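Local structure of unique short US2 glycoprotein (Human herpesvirus 5, 1IM3) at residues M27-Y38 and I72-Q83. The protein helps the virus evade immunity by redirecting newly made MHC class I heavy chains through the SEC61 translocon to the cytosol, where the proteasome destroys them. Residues are numbered along the deposited sequence; the frame is centred on the assembly and turned at random.
Sequences MSRFVFDPKADY and IFETLALRLVLQ
Leu78 CD1 sits over one face of the Phe32 ring, 4.0 Å from the centroid and 27° off the normal, a CH-pi contact displaced toward the rim. The Phe32 side chain reaches this methyl because its CG is trans to the backbone N (chi1 -174°); Leu80 CD2 approaches the same ring obliquely, and Trp62 of the facing sheet also meets it. At the edge of the Phe73 ring, Ala36 CB lies 3.4 Å from CE1, while Phe73 CA stands at the edge of the Tyr38 ring. Over one face of the Arg29 guanidinium passes the carbonyl carbon of Gln83, while Arg29 NH2 hydrogen-bonds to the backbone of another protein's chain.

On the other face of the sheet, Val31 CB presses on Val81 CG1 at 3.4 Å, tighter than usual. Next to it Arg79 NH1 makes a salt-bridging hydrogen bond to the anti lone pair of Asp33 OD2 at 3.1 Å, the carboxylate and guanidinium planes being 82° apart. Lys35 NZ makes a salt bridge to Asp33 OD1 at 2.9 Å, though its hydrogen bonds to the carboxylate are weak, and hydrogen-bonds Asn44. Because Asp33 OD1 pairs with a basic side chain of that other chain, whose backbone accepts from Lys35 and Arg79, this network forms part of the interface.

The backbones run antiparallel, segment axes approaching to 4.7 Å, with paired N-H...O bonds from Val31/Val81 to Asp37/Thr75. There Asp37 O accepts from both Glu74 N and Thr75 N, a classic beta bulge. Flanked by strands 42-44 and 85-91, strands 30-37 and 75-82 are the central pair of one four-stranded sheet, its Phe32 and Leu78 side packed against the other sheet, as in an immunoglobulin-like beta sandwich, here US2's lumenal domain.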
loop_
_atom_site.group_PDB
_atom_site.type_symbol
_atom_site.label_atom_id
_atom_site.label_comp_id
_atom_site.label_asym_id
_atom_site.label_seq_id
_atom_site.Cartn_x
_atom_site.Cartn_y
_atom_site.Cartn_z
ATOM N N MET D 27 9.866 -5.471 27.183
ATOM C CA MET D 27 9.792 -5.052 25.776
ATOM C C MET D 27 11.027 -4.238 25.420
ATOM O O MET D 27 11.435 -3.355 26.180
ATOM C CB MET D 27 8.595 -4.142 25.489
ATOM C CG MET D 27 7.281 -4.533 26.098
ATOM S SD MET D 27 7.162 -3.914 27.778
ATOM C CE MET D 27 7.025 -2.214 27.507
ATOM N N SER D 28 11.613 -4.512 24.258
ATOM C CA SER D 28 12.792 -3.764 23.816
ATOM C C SER D 28 12.352 -2.599 22.908
ATOM O O SER D 28 13.082 -1.635 22.699
ATOM C CB SER D 28 13.764 -4.689 23.060
ATOM O OG SER D 28 13.092 -5.401 22.025
ATOM N N ARG D 29 11.147 -2.678 22.375
ATOM C CA ARG D 29 10.649 -1.606 21.512
ATOM C C ARG D 29 9.147 -1.517 21.719
ATOM O O ARG D 29 8.543 -2.444 22.273
ATOM C CB ARG D 29 10.970 -1.916 20.046
ATOM C CG ARG D 29 10.403 -3.248 19.578
ATOM C CD ARG D 29 10.959 -3.685 18.217
ATOM N NE ARG D 29 10.650 -5.102 18.006
ATOM C CZ ARG D 29 9.538 -5.562 17.450
ATOM N NH1 ARG D 29 8.597 -4.721 17.024
ATOM N NH2 ARG D 29 9.372 -6.869 17.349
ATOM N N PHE D 30 8.549 -0.405 21.280
ATOM C CA PHE D 30 7.108 -0.216 21.431
ATOM C C PHE D 30 6.506 0.754 20.409
ATOM O O PHE D 30 7.214 1.490 19.727
ATOM C CB PHE D 30 6.797 0.367 22.807
ATOM C CG PHE D 30 7.053 1.857 22.885
ATOM C CD1 PHE D 30 8.362 2.349 22.955
ATOM C CD2 PHE D 30 5.996 2.773 22.751
ATOM C CE1 PHE D 30 8.630 3.725 22.885
ATOM C CE2 PHE D 30 6.233 4.165 22.675
ATOM C CZ PHE D 30 7.558 4.649 22.741
ATOM N N VAL D 31 5.177 0.741 20.338
ATOM C CA VAL D 31 4.412 1.646 19.500
ATOM C C VAL D 31 3.243 2.063 20.383
ATOM O O VAL D 31 2.549 1.218 20.939
ATOM C CB VAL D 31 3.835 0.987 18.233
ATOM C CG1 VAL D 31 3.089 2.035 17.424
ATOM C CG2 VAL D 31 4.959 0.377 17.390
ATOM N N PHE D 32 3.055 3.371 20.543
ATOM C CA PHE D 32 1.951 3.903 21.364
ATOM C C PHE D 32 0.954 4.420 20.332
ATOM O O PHE D 32 1.224 5.406 19.655
ATOM C CB PHE D 32 2.445 5.056 22.239
ATOM C CG PHE D 32 1.427 5.567 23.221
ATOM C CD1 PHE D 32 1.069 4.821 24.340
ATOM C CD2 PHE D 32 0.840 6.819 23.045
ATOM C CE1 PHE D 32 0.152 5.311 25.269
ATOM C CE2 PHE D 32 -0.084 7.313 23.980
ATOM C CZ PHE D 32 -0.416 6.548 25.090
ATOM N N ASP D 33 -0.194 3.767 20.217
ATOM C CA ASP D 33 -1.162 4.137 19.182
ATOM C C ASP D 33 -2.553 4.465 19.760
ATOM O O ASP D 33 -3.470 3.661 19.683
ATOM C CB ASP D 33 -1.228 2.958 18.194
ATOM C CG ASP D 33 -2.067 3.251 16.956
ATOM O OD1 ASP D 33 -2.558 4.390 16.793
ATOM O OD2 ASP D 33 -2.233 2.326 16.136
ATOM N N PRO D 34 -2.714 5.661 20.337
ATOM C CA PRO D 34 -3.989 6.077 20.938
ATOM C C PRO D 34 -5.073 6.516 19.956
ATOM O O PRO D 34 -4.808 7.226 18.992
ATOM C CB PRO D 34 -3.571 7.198 21.886
ATOM C CG PRO D 34 -2.481 7.863 21.127
ATOM C CD PRO D 34 -1.676 6.679 20.560
ATOM N N LYS D 35 -6.296 6.067 20.202
ATOM C CA LYS D 35 -7.426 6.426 19.342
ATOM C C LYS D 35 -8.579 6.991 20.155
ATOM O O LYS D 35 -8.793 6.590 21.298
ATOM C CB LYS D 35 -7.982 5.220 18.576
ATOM C CG LYS D 35 -7.176 4.681 17.391
ATOM C CD LYS D 35 -6.202 3.580 17.814
ATOM C CE LYS D 35 -5.734 2.689 16.647
ATOM N NZ LYS D 35 -4.950 3.356 15.560
ATOM N N ALA D 36 -9.305 7.935 19.564
ATOM C CA ALA D 36 -10.466 8.508 20.224
ATOM C C ALA D 36 -11.623 7.656 19.717
ATOM O O ALA D 36 -11.697 7.331 18.530
ATOM C CB ALA D 36 -10.676 9.947 19.810
ATOM N N ASP D 37 -12.511 7.253 20.608
ATOM C CA ASP D 37 -13.657 6.472 20.161
ATOM C C ASP D 37 -14.899 7.326 20.352
ATOM O O ASP D 37 -15.209 7.730 21.476
ATOM C CB ASP D 37 -13.815 5.192 20.965
ATOM C CG ASP D 37 -14.836 4.260 20.357
ATOM O OD1 ASP D 37 -15.756 4.754 19.663
ATOM O OD2 ASP D 37 -14.731 3.036 20.575
ATOM N N TYR D 38 -15.595 7.607 19.253
ATOM C CA TYR D 38 -16.805 8.428 19.301
ATOM C C TYR D 38 -18.039 7.540 19.312
ATOM O O TYR D 38 -19.132 7.963 18.939
ATOM C CB TYR D 38 -16.857 9.372 18.095
ATOM C CG TYR D 38 -15.642 10.257 17.969
ATOM C CD1 TYR D 38 -15.098 10.887 19.087
ATOM C CD2 TYR D 38 -15.058 10.493 16.729
ATOM C CE1 TYR D 38 -14.006 11.731 18.972
ATOM C CE2 TYR D 38 -13.969 11.333 16.602
ATOM C CZ TYR D 38 -13.448 11.952 17.728
ATOM O OH TYR D 38 -12.376 12.801 17.605
ATOM N N ILE D 72 -17.709 14.852 21.028
ATOM C CA ILE D 72 -18.218 13.520 20.729
ATOM C C ILE D 72 -17.399 12.418 21.397
ATOM O O ILE D 72 -17.757 11.246 21.332
ATOM C CB ILE D 72 -18.157 13.242 19.231
ATOM C CG1 ILE D 72 -18.452 14.519 18.450
ATOM C CG2 ILE D 72 -19.148 12.162 18.868
ATOM C CD1 ILE D 72 -18.112 14.400 16.977
ATOM N N PHE D 73 -16.291 12.778 22.027
ATOM C CA PHE D 73 -15.459 11.765 22.645
ATOM C C PHE D 73 -16.197 10.876 23.615
ATOM O O PHE D 73 -16.910 11.328 24.505
ATOM C CB PHE D 73 -14.270 12.383 23.380
ATOM C CG PHE D 73 -13.198 11.385 23.744
ATOM C CD1 PHE D 73 -12.149 11.128 22.871
ATOM C CD2 PHE D 73 -13.227 10.719 24.966
ATOM C CE1 PHE D 73 -11.134 10.229 23.209
ATOM C CE2 PHE D 73 -12.218 9.818 25.315
ATOM C CZ PHE D 73 -11.169 9.575 24.434
ATOM N N GLU D 74 -16.003 9.589 23.439
ATOM C CA GLU D 74 -16.613 8.629 24.327
ATOM C C GLU D 74 -15.568 7.909 25.165
ATOM O O GLU D 74 -15.450 8.172 26.362
ATOM C CB GLU D 74 -17.396 7.604 23.536
ATOM C CG GLU D 74 -18.850 7.971 23.368
ATOM C CD GLU D 74 -19.660 6.831 22.791
ATOM O OE1 GLU D 74 -19.500 5.685 23.276
ATOM O OE2 GLU D 74 -20.458 7.084 21.862
ATOM N N THR D 75 -14.848 6.968 24.536
ATOM C CA THR D 75 -13.787 6.210 25.204
ATOM C C THR D 75 -12.408 6.292 24.498
ATOM O O THR D 75 -12.325 6.593 23.296
ATOM C CB THR D 75 -14.156 4.703 25.362
ATOM O OG1 THR D 75 -14.128 4.049 24.091
ATOM C CG2 THR D 75 -15.539 4.555 25.946
ATOM N N LEU D 76 -11.337 6.059 25.271
ATOM C CA LEU D 76 -9.971 6.048 24.750
ATOM C C LEU D 76 -9.672 4.611 24.339
ATOM O O LEU D 76 -9.700 3.705 25.175
ATOM C CB LEU D 76 -8.949 6.481 25.820
ATOM C CG LEU D 76 -7.462 6.334 25.413
ATOM C CD1 LEU D 76 -7.161 7.265 24.255
ATOM C CD2 LEU D 76 -6.550 6.659 26.572
ATOM N N ALA D 77 -9.427 4.390 23.052
ATOM C CA ALA D 77 -9.069 3.059 22.570
ATOM C C ALA D 77 -7.559 3.129 22.388
ATOM O O ALA D 77 -7.059 3.840 21.525
ATOM C CB ALA D 77 -9.737 2.751 21.247
ATOM N N LEU D 78 -6.840 2.386 23.208
ATOM C CA LEU D 78 -5.395 2.416 23.169
ATOM C C LEU D 78 -4.782 1.154 22.596
ATOM O O LEU D 78 -4.788 0.105 23.239
ATOM C CB LEU D 78 -4.871 2.658 24.583
ATOM C CG LEU D 78 -3.381 2.930 24.762
ATOM C CD1 LEU D 78 -2.947 4.073 23.850
ATOM C CD2 LEU D 78 -3.116 3.281 26.236
ATOM N N ARG D 79 -4.264 1.248 21.376
ATOM C CA ARG D 79 -3.615 0.109 20.744
ATOM C C ARG D 79 -2.134 0.206 21.072
ATOM O O ARG D 79 -1.519 1.247 20.905
ATOM C CB ARG D 79 -3.822 0.128 19.222
ATOM C CG ARG D 79 -3.038 -0.951 18.459
ATOM C CD ARG D 79 -3.326 -0.953 16.948
ATOM N NE ARG D 79 -2.477 -1.912 16.244
ATOM C CZ ARG D 79 -1.286 -1.624 15.722
ATOM N NH1 ARG D 79 -0.774 -0.389 15.801
ATOM N NH2 ARG D 79 -0.597 -2.578 15.131
ATOM N N LEU D 80 -1.567 -0.877 21.570
ATOM C CA LEU D 80 -0.160 -0.866 21.917
ATOM C C LEU D 80 0.505 -2.064 21.286
ATOM O O LEU D 80 -0.113 -3.116 21.163
ATOM C CB LEU D 80 0.024 -0.963 23.436
ATOM C CG LEU D 80 -0.534 0.142 24.322
ATOM C CD1 LEU D 80 -0.327 -0.238 25.775
ATOM C CD2 LEU D 80 0.168 1.467 24.015
ATOM N N VAL D 81 1.738 -1.908 20.826
ATOM C CA VAL D 81 2.425 -3.078 20.328
ATOM C C VAL D 81 3.751 -3.074 21.072
ATOM O O VAL D 81 4.542 -2.136 20.998
ATOM C CB VAL D 81 2.541 -3.129 18.768
ATOM C CG1 VAL D 81 2.031 -1.865 18.146
ATOM C CG2 VAL D 81 3.938 -3.490 18.350
ATOM N N LEU D 82 3.918 -4.111 21.877
ATOM C CA LEU D 82 5.076 -4.279 22.735
ATOM C C LEU D 82 5.875 -5.451 22.225
ATOM O O LEU D 82 5.379 -6.584 22.177
ATOM C CB LEU D 82 4.598 -4.554 24.152
ATOM C CG LEU D 82 3.466 -3.627 24.619
ATOM C CD1 LEU D 82 2.924 -4.096 25.964
ATOM C CD2 LEU D 82 3.978 -2.208 24.711
ATOM N N GLN D 83 7.110 -5.184 21.817
ATOM C CA GLN D 83 7.945 -6.260 21.295
ATOM C C GLN D 83 7.193 -6.985 20.194
ATOM O O GLN D 83 7.394 -8.171 20.006
ATOM C CB GLN D 83 8.275 -7.268 22.400
ATOM C CG GLN D 83 9.549 -7.005 23.089
ATOM C CD GLN D 83 10.708 -7.426 22.258
ATOM O OE1 GLN D 83 10.652 -7.336 21.026
ATOM N NE2 GLN D 83 11.786 -7.890 22.919
HETATM O O HOH W 1 6.835 -3.130 19.614
#